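Local structure of L-hydantoinase (Arthrobacter aurescens, 1GKR) at residues 164-169 and 180-185; 219-224 and 235-240. The protein hydrolyses the ring of 5-substituted hydantoins, aryl derivatives more readily than alkyl ones, with two zinc ions per subunit and a stereoselectivity that depends on the substrate. One frame throughout, in Å; residues are numbered along the deposited sequence.

Contacts 1 and 2 follow one another along the chain: 164-169 with 180-185 is complete before 219-224 with 235-240 begins. Each pairs a helix with the strand that comes next after it, helix 163-176 with strand 179-182 and helix 214-231 with strand 234-237. The two strands are parallel neighbours in one sheet, and the centres of the contacts lie about 9 Å apart. Just beyond the strands, H183 of contact 1 and H239 of contact 2 bind the same zinc ion. Two successive helix-strand units of the barrel thus deliver one histidine each to the binuclear metal site. Both contacts also border a second subunit of the homotetramer.

Contact 1: residues 164-169 and 180-185; sequences GELFEI and IVVHAE. With ZN (zinc ion), chain E.
I169 CG2 meets I180 CD1, 4.1 Å apart, and the two side chains cross at about a right angle. With CG2 anti to the backbone N (chi1 -67°), it is this methyl of I169 that faces I180. One turn earlier on the helix, L166 puts CD1 4.3 Å from CG1 of V182. Its extended first torsion (chi1 -178°) carries the branch across to the strand. These two apolar touches alone join helix segment 164-169 to segment 180-185. The buried area is small, 109 Å², and no hydrogen bond crosses. I169 also packs on I135 of helix 132-140, and I180 and V182 both touch L235 of the neighbouring strand.

The zinc ion and a hydrogen-bonded carboxylate lie at the far end of 180-185. H183 ND1 binds the zinc ion at 2.0 Å, and H239 binds the same ion. The other ring nitrogen, H183 NE2, donates to E185 OE1 at 2.8 Å. This bond is nearly straight (170°), lies close to the ring plane and uses the anti lone pair of OE1. The second oxygen, E185 OE2, accepts from Q212 and Q216.

The chemistry therefore splits along 180-185. Its start faces the helix with hydrocarbon, and its end is a metal ligand with a carboxylate behind it. E185 acts as a second-shell residue. The zinc at ND1 and E185 at NE2 together fix the rotation of the imidazole, and the carboxylate would probably make ND1 a stronger donor to the zinc.

Contact 2: residues 219-224 and 235-240; sequences EAIQRA and LIVLHV. With ZN (zinc ion), chain E.
I221 fills the middle of this contact and touches V237 of the strand and V240 of the loop after it. I221 CG1 lies 4.1 Å from V237 CG1, and the two side chains cross at roughly 90°. Farther out, CD1 of I221 reaches CG1 of V240 at 4.3 Å. An extended second torsion (chi2 172°) sends that methyl past V237 to V240. At the other end of the contact, L235 CD2 comes within 4.3 Å of A224 CB and 4.1 Å of A224 O. The small alanine lets the leucine methyl approach the helix backbone. These five buried residues form the close-packed part, and I249 of helix 243-254 packs against both I221 and V237.

The side of helix 219-224 turned from the strand is more open at Q222, which is partly exposed and meets Q222 of the second subunit. E219 and R223 are buried although polar. R223 grips E219 side-on, one turn back on the same helix. R223 NH2 donates to E219 OE1 at 2.8 Å. R223 NE donates to E219 OE2 at 2.9 Å, and both oxygens use syn lone pairs. The NH2 bond lies near the guanidinium plane, while the NE bond is tilted 15° from it. R223 also forms a salt bridge with D163, and E219 OE1 accepts from N186. E219 packs on R223 of the second subunit, and R223 on E219 of that subunit.

Past the strand, H239 NE2 binds the zinc ion at 2.3 Å. L238 CB covers one face of the H239 ring, 3.9 Å above the plane, over its centre. A helix packed on a parallel strand, with a metal-binding histidine just beyond the strand, is the arrangement of the TIM-barrel metallo-dependent hydrolases, the superfamily of this hydantoinase.

Contact 1: residues 164-169 and 180-185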
ATOM      1  N   GLY A 164      -7.970  17.230 -20.007  1.00 14.70           N
ATOM      2  CA  GLY A 164      -8.757  18.389 -19.619  1.00 13.75           C
ATOM      3  C   GLY A 164     -10.207  18.234 -20.034  1.00 13.64           C
ATOM      4  O   GLY A 164     -11.128  18.502 -19.256  1.00 12.94           O
ATOM      5  N   GLU A 165     -10.428  17.786 -21.263  1.00 12.91           N
ATOM      6  CA  GLU A 165     -11.795  17.606 -21.739  1.00 14.26           C
ATOM      7  C   GLU A 165     -12.455  16.495 -20.934  1.00 12.80           C
ATOM      8  O   GLU A 165     -13.613  16.607 -20.526  1.00 12.04           O
ATOM      9  CB  GLU A 165     -11.792  17.263 -23.231  1.00 16.84           C
ATOM     10  CG  GLU A 165     -10.815  18.108 -24.016  1.00 22.66           C
ATOM     11  CD  GLU A 165     -10.975  17.969 -25.502  1.00 26.41           C
ATOM     12  OE1 GLU A 165     -11.894  18.609 -26.050  1.00 33.26           O
ATOM     13  OE2 GLU A 165     -10.190  17.218 -26.121  1.00 27.77           O
ATOM     14  N   LEU A 166     -11.702  15.420 -20.709  1.00 12.17           N
ATOM     15  CA  LEU A 166     -12.198  14.295 -19.932  1.00 11.63           C
ATOM     16  C   LEU A 166     -12.551  14.769 -18.521  1.00 12.27           C
ATOM     17  O   LEU A 166     -13.575  14.380 -17.961  1.00 11.01           O
ATOM     18  CB  LEU A 166     -11.144  13.192 -19.853  1.00 10.91           C
ATOM     19  CG  LEU A 166     -11.571  11.932 -19.086  1.00 10.87           C
ATOM     20  CD1 LEU A 166     -12.824  11.328 -19.713  1.00  7.61           C
ATOM     21  CD2 LEU A 166     -10.445  10.933 -19.100  1.00  9.91           C
ATOM     22  N   PHE A 167     -11.705  15.618 -17.947  1.00 12.04           N
ATOM     23  CA  PHE A 167     -11.967  16.134 -16.613  1.00 12.00           C
ATOM     24  C   PHE A 167     -13.236  16.976 -16.567  1.00 13.23           C
ATOM     25  O   PHE A 167     -14.018  16.877 -15.619  1.00 11.64           O
ATOM     26  CB  PHE A 167     -10.798  16.972 -16.119  1.00 11.44           C
ATOM     27  CG  PHE A 167     -10.984  17.482 -14.728  1.00 12.16           C
ATOM     28  CD1 PHE A 167     -10.995  16.601 -13.650  1.00 14.24           C
ATOM     29  CD2 PHE A 167     -11.186  18.832 -14.492  1.00 10.15           C
ATOM     30  CE1 PHE A 167     -11.207  17.057 -12.354  1.00 13.13           C
ATOM     31  CE2 PHE A 167     -11.399  19.303 -13.203  1.00 13.30           C
ATOM     32  CZ  PHE A 167     -11.409  18.412 -12.130  1.00 14.60           C
ATOM     33  N   GLU A 168     -13.446  17.807 -17.586  1.00 15.78           N
ATOM     34  CA  GLU A 168     -14.645  18.649 -17.615  1.00 18.72           C
ATOM     35  C   GLU A 168     -15.891  17.786 -17.755  1.00 18.79           C
ATOM     36  O   GLU A 168     -16.946  18.099 -17.198  1.00 20.32           O
ATOM     37  CB  GLU A 168     -14.579  19.654 -18.764  1.00 20.06           C
ATOM     38  CG  GLU A 168     -13.460  20.658 -18.615  1.00 26.53           C
ATOM     39  CD  GLU A 168     -13.538  21.778 -19.630  1.00 31.41           C
ATOM     40  OE1 GLU A 168     -13.669  21.487 -20.849  1.00 30.52           O
ATOM     41  OE2 GLU A 168     -13.459  22.952 -19.196  1.00 33.52           O
ATOM     42  N   ILE A 169     -15.761  16.693 -18.505  1.00 17.34           N
ATOM     43  CA  ILE A 169     -16.876  15.784 -18.702  1.00 13.17           C
ATOM     44  C   ILE A 169     -17.196  15.123 -17.371  1.00 11.88           C
ATOM     45  O   ILE A 169     -18.360  14.994 -17.015  1.00  8.80           O
ATOM     46  CB  ILE A 169     -16.535  14.728 -19.760  1.00 14.18           C
ATOM     47  CG1 ILE A 169     -16.395  15.413 -21.117  1.00 12.44           C
ATOM     48  CG2 ILE A 169     -17.603  13.634 -19.792  1.00 11.12           C
ATOM     49  CD1 ILE A 169     -15.998  14.472 -22.251  1.00 16.17           C
ATOM     50  N   ILE A 180     -20.461   7.786 -16.217  1.00 10.54           N
ATOM     51  CA  ILE A 180     -19.559   7.971 -17.343  1.00  9.14           C
ATOM     52  C   ILE A 180     -18.745   6.680 -17.459  1.00 11.24           C
ATOM     53  O   ILE A 180     -18.237   6.162 -16.460  1.00 14.12           O
ATOM     54  CB  ILE A 180     -18.593   9.156 -17.137  1.00  7.89           C
ATOM     55  CG1 ILE A 180     -17.619   9.242 -18.311  1.00  6.80           C
ATOM     56  CG2 ILE A 180     -17.808   8.984 -15.867  1.00  7.98           C
ATOM     57  CD1 ILE A 180     -18.282   9.628 -19.616  1.00  6.03           C
ATOM     58  N   VAL A 181     -18.662   6.129 -18.661  1.00  8.07           N
ATOM     59  CA  VAL A 181     -17.872   4.930 -18.863  1.00  4.90           C
ATOM     60  C   VAL A 181     -16.801   5.382 -19.836  1.00  5.97           C
ATOM     61  O   VAL A 181     -17.049   6.266 -20.652  1.00  7.26           O
ATOM     62  CB  VAL A 181     -18.717   3.768 -19.470  1.00  4.59           C
ATOM     63  CG1 VAL A 181     -19.934   3.531 -18.628  1.00  2.55           C
ATOM     64  CG2 VAL A 181     -19.131   4.072 -20.888  1.00  2.26           C
ATOM     65  N   VAL A 182     -15.608   4.813 -19.754  1.00  7.10           N
ATOM     66  CA  VAL A 182     -14.550   5.223 -20.670  1.00  7.68           C
ATOM     67  C   VAL A 182     -13.808   4.027 -21.216  1.00  8.71           C
ATOM     68  O   VAL A 182     -13.826   2.948 -20.628  1.00  9.67           O
ATOM     69  CB  VAL A 182     -13.488   6.131 -19.982  1.00  3.12           C
ATOM     70  CG1 VAL A 182     -14.149   7.219 -19.205  1.00  5.51           C
ATOM     71  CG2 VAL A 182     -12.623   5.318 -19.080  1.00  3.63           C
ATOM     72  N   HIS A 183     -13.170   4.233 -22.361  1.00  8.44           N
ATOM     73  CA  HIS A 183     -12.340   3.215 -22.985  1.00 10.01           C
ATOM     74  C   HIS A 183     -10.963   3.708 -22.546  1.00 12.09           C
ATOM     75  O   HIS A 183     -10.495   4.759 -23.000  1.00 12.23           O
ATOM     76  CB  HIS A 183     -12.461   3.270 -24.511  1.00  8.50           C
ATOM     77  CG  HIS A 183     -11.536   2.330 -25.221  1.00  8.46           C
ATOM     78  ND1 HIS A 183     -11.991   1.284 -25.998  1.00  3.05           N
ATOM     79  CD2 HIS A 183     -10.181   2.272 -25.260  1.00  3.65           C
ATOM     80  CE1 HIS A 183     -10.957   0.620 -26.486  1.00  6.56           C
ATOM     81  NE2 HIS A 183      -9.846   1.198 -26.052  1.00  8.60           N
ATOM     82  N   ALA A 184     -10.312   2.979 -21.651  1.00 11.42           N
ATOM     83  CA  ALA A 184      -9.027   3.455 -21.171  1.00 10.99           C
ATOM     84  C   ALA A 184      -7.770   2.861 -21.765  1.00 10.94           C
ATOM     85  O   ALA A 184      -7.365   1.758 -21.411  1.00 11.73           O
ATOM     86  CB  ALA A 184      -8.968   3.344 -19.652  1.00  8.53           C
ATOM     87  N   GLU A 185      -7.154   3.611 -22.671  1.00 12.13           N
ATOM     88  CA  GLU A 185      -5.880   3.226 -23.273  1.00 13.83           C
ATOM     89  C   GLU A 185      -5.135   4.514 -23.542  1.00 12.91           C
ATOM     90  O   GLU A 185      -5.726   5.586 -23.518  1.00 13.77           O
ATOM     91  CB  GLU A 185      -6.068   2.444 -24.567  1.00 14.99           C
ATOM     92  CG  GLU A 185      -6.565   1.033 -24.333  1.00 14.84           C
ATOM     93  CD  GLU A 185      -6.390   0.155 -25.541  1.00 14.99           C
ATOM     94  OE1 GLU A 185      -7.277   0.161 -26.428  1.00 16.38           O
ATOM     95  OE2 GLU A 185      -5.348  -0.528 -25.599  1.00 11.67           O
TER
HETATM   96 ZN    ZN E1452     -13.749   0.321 -26.420  1.00 19.27          ZN

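Contact 2: residues 219-224 and 235-240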
ATOM      1  N   GLU A 219      -1.950   2.332 -17.447  1.00 10.67           N
ATOM      2  CA  GLU A 219      -1.625   3.721 -17.166  1.00  9.92           C
ATOM      3  C   GLU A 219      -2.906   4.542 -17.339  1.00 10.49           C
ATOM      4  O   GLU A 219      -3.218   5.416 -16.526  1.00 10.20           O
ATOM      5  CB  GLU A 219      -0.543   4.211 -18.128  1.00 11.10           C
ATOM      6  CG  GLU A 219      -0.123   5.664 -17.942  1.00 13.93           C
ATOM      7  CD  GLU A 219      -1.130   6.662 -18.514  1.00 21.14           C
ATOM      8  OE1 GLU A 219      -1.616   6.417 -19.641  1.00 21.24           O
ATOM      9  OE2 GLU A 219      -1.426   7.693 -17.854  1.00 22.83           O
ATOM     10  N   ALA A 220      -3.656   4.251 -18.396  1.00  9.64           N
ATOM     11  CA  ALA A 220      -4.889   4.976 -18.658  1.00  9.86           C
ATOM     12  C   ALA A 220      -5.888   4.739 -17.529  1.00 12.53           C
ATOM     13  O   ALA A 220      -6.612   5.654 -17.112  1.00 12.18           O
ATOM     14  CB  ALA A 220      -5.479   4.539 -19.985  1.00  6.61           C
ATOM     15  N   ILE A 221      -5.934   3.511 -17.027  1.00 11.28           N
ATOM     16  CA  ILE A 221      -6.855   3.216 -15.947  1.00 11.76           C
ATOM     17  C   ILE A 221      -6.457   4.069 -14.738  1.00 12.45           C
ATOM     18  O   ILE A 221      -7.299   4.711 -14.097  1.00 11.00           O
ATOM     19  CB  ILE A 221      -6.822   1.717 -15.606  1.00 10.08           C
ATOM     20  CG1 ILE A 221      -7.484   0.924 -16.734  1.00 11.37           C
ATOM     21  CG2 ILE A 221      -7.532   1.461 -14.303  1.00  9.27           C
ATOM     22  CD1 ILE A 221      -7.350  -0.602 -16.599  1.00  7.95           C
ATOM     23  N   GLN A 222      -5.159   4.089 -14.453  1.00 14.14           N
ATOM     24  CA  GLN A 222      -4.611   4.851 -13.335  1.00 17.25           C
ATOM     25  C   GLN A 222      -4.972   6.330 -13.455  1.00 15.92           C
ATOM     26  O   GLN A 222      -5.343   6.973 -12.477  1.00 15.56           O
ATOM     27  CB  GLN A 222      -3.103   4.696 -13.327  1.00 22.90           C
ATOM     28  CG  GLN A 222      -2.409   5.162 -12.070  1.00 36.53           C
ATOM     29  CD  GLN A 222      -1.568   4.037 -11.462  1.00 45.65           C
ATOM     30  OE1 GLN A 222      -0.745   4.266 -10.570  1.00 50.03           O
ATOM     31  NE2 GLN A 222      -1.778   2.807 -11.947  1.00 46.40           N
ATOM     32  N   ARG A 223      -4.857   6.854 -14.672  1.00 13.43           N
ATOM     33  CA  ARG A 223      -5.166   8.247 -14.962  1.00  9.52           C
ATOM     34  C   ARG A 223      -6.655   8.567 -14.762  1.00  9.25           C
ATOM     35  O   ARG A 223      -7.007   9.577 -14.150  1.00  9.95           O
ATOM     36  CB  ARG A 223      -4.767   8.564 -16.398  1.00  9.70           C
ATOM     37  CG  ARG A 223      -4.284   9.979 -16.588  1.00 11.67           C
ATOM     38  CD  ARG A 223      -4.136  10.335 -18.033  1.00 12.37           C
ATOM     39  NE  ARG A 223      -3.685   9.220 -18.855  1.00 14.04           N
ATOM     40  CZ  ARG A 223      -4.026   9.086 -20.132  1.00 14.10           C
ATOM     41  NH1 ARG A 223      -4.806  10.000 -20.699  1.00 13.54           N
ATOM     42  NH2 ARG A 223      -3.611   8.042 -20.835  1.00 14.03           N
ATOM     43  N   ALA A 224      -7.523   7.714 -15.294  1.00  6.44           N
ATOM     44  CA  ALA A 224      -8.956   7.922 -15.152  1.00  8.25           C
ATOM     45  C   ALA A 224      -9.295   7.910 -13.676  1.00 10.86           C
ATOM     46  O   ALA A 224     -10.068   8.743 -13.200  1.00 13.95           O
ATOM     47  CB  ALA A 224      -9.715   6.830 -15.857  1.00  6.63           C
ATOM     48  N   LEU A 235     -17.971   6.179 -12.197  1.00 11.69           N
ATOM     49  CA  LEU A 235     -17.162   5.798 -13.336  1.00  9.34           C
ATOM     50  C   LEU A 235     -17.077   4.293 -13.543  1.00 11.14           C
ATOM     51  O   LEU A 235     -16.866   3.543 -12.596  1.00 14.73           O
ATOM     52  CB  LEU A 235     -15.754   6.336 -13.131  1.00  8.45           C
ATOM     53  CG  LEU A 235     -14.688   5.743 -14.052  1.00 10.45           C
ATOM     54  CD1 LEU A 235     -14.985   6.184 -15.462  1.00 13.36           C
ATOM     55  CD2 LEU A 235     -13.298   6.208 -13.649  1.00  8.33           C
ATOM     56  N   ILE A 236     -17.244   3.837 -14.774  1.00  8.50           N
ATOM     57  CA  ILE A 236     -17.110   2.414 -15.039  1.00  7.88           C
ATOM     58  C   ILE A 236     -16.030   2.260 -16.085  1.00  8.91           C
ATOM     59  O   ILE A 236     -16.167   2.806 -17.170  1.00 11.71           O
ATOM     60  CB  ILE A 236     -18.361   1.788 -15.662  1.00  7.51           C
ATOM     61  CG1 ILE A 236     -19.546   1.867 -14.711  1.00  6.52           C
ATOM     62  CG2 ILE A 236     -18.071   0.328 -15.998  1.00  7.46           C
ATOM     63  CD1 ILE A 236     -20.808   1.265 -15.301  1.00  4.92           C
ATOM     64  N   VAL A 237     -14.959   1.540 -15.785  1.00  6.22           N
ATOM     65  CA  VAL A 237     -13.939   1.339 -16.803  1.00  6.17           C
ATOM     66  C   VAL A 237     -14.382   0.133 -17.631  1.00  9.20           C
ATOM     67  O   VAL A 237     -14.526  -0.973 -17.113  1.00 10.82           O
ATOM     68  CB  VAL A 237     -12.567   1.071 -16.190  1.00  6.94           C
ATOM     69  CG1 VAL A 237     -11.546   0.808 -17.295  1.00  1.90           C
ATOM     70  CG2 VAL A 237     -12.152   2.266 -15.338  1.00  3.81           C
ATOM     71  N   LEU A 238     -14.616   0.370 -18.920  1.00 11.29           N
ATOM     72  CA  LEU A 238     -15.077  -0.650 -19.855  1.00  6.47           C
ATOM     73  C   LEU A 238     -14.005  -1.651 -20.204  1.00  6.23           C
ATOM     74  O   LEU A 238     -12.811  -1.378 -20.056  1.00  2.92           O
ATOM     75  CB  LEU A 238     -15.572   0.011 -21.136  1.00  6.04           C
ATOM     76  CG  LEU A 238     -16.741   0.985 -21.000  1.00  3.73           C
ATOM     77  CD1 LEU A 238     -16.946   1.713 -22.305  1.00  6.05           C
ATOM     78  CD2 LEU A 238     -17.987   0.226 -20.617  1.00  1.37           C
ATOM     79  N   HIS A 239     -14.455  -2.811 -20.676  1.00  7.24           N
ATOM     80  CA  HIS A 239     -13.584  -3.921 -21.082  1.00  7.81           C
ATOM     81  C   HIS A 239     -12.147  -3.881 -20.580  1.00  9.58           C
ATOM     82  O   HIS A 239     -11.244  -3.509 -21.332  1.00  9.89           O
ATOM     83  CB  HIS A 239     -13.543  -4.021 -22.598  1.00  5.62           C
ATOM     84  CG  HIS A 239     -13.360  -2.700 -23.269  1.00  9.60           C
ATOM     85  ND1 HIS A 239     -12.468  -1.755 -22.809  1.00 10.49           N
ATOM     86  CD2 HIS A 239     -13.943  -2.166 -24.367  1.00 11.47           C
ATOM     87  CE1 HIS A 239     -12.509  -0.695 -23.596  1.00  9.78           C
ATOM     88  NE2 HIS A 239     -13.395  -0.918 -24.549  1.00 14.09           N
ATOM     89  N   VAL A 240     -11.950  -4.250 -19.314  1.00  8.46           N
ATOM     90  CA  VAL A 240     -10.619  -4.319 -18.721  1.00  8.12           C
ATOM     91  C   VAL A 240     -10.103  -5.711 -19.091  1.00 10.03           C
ATOM     92  O   VAL A 240     -10.710  -6.725 -18.732  1.00  8.70           O
ATOM     93  CB  VAL A 240     -10.694  -4.162 -17.206  1.00  6.93           C
ATOM     94  CG1 VAL A 240      -9.334  -4.447 -16.577  1.00  2.33           C
ATOM     95  CG2 VAL A 240     -11.140  -2.759 -16.885  1.00  6.86           C
TER
HETATM   96 ZN    ZN E1452     -13.749   0.321 -26.420  1.00 19.27          ZN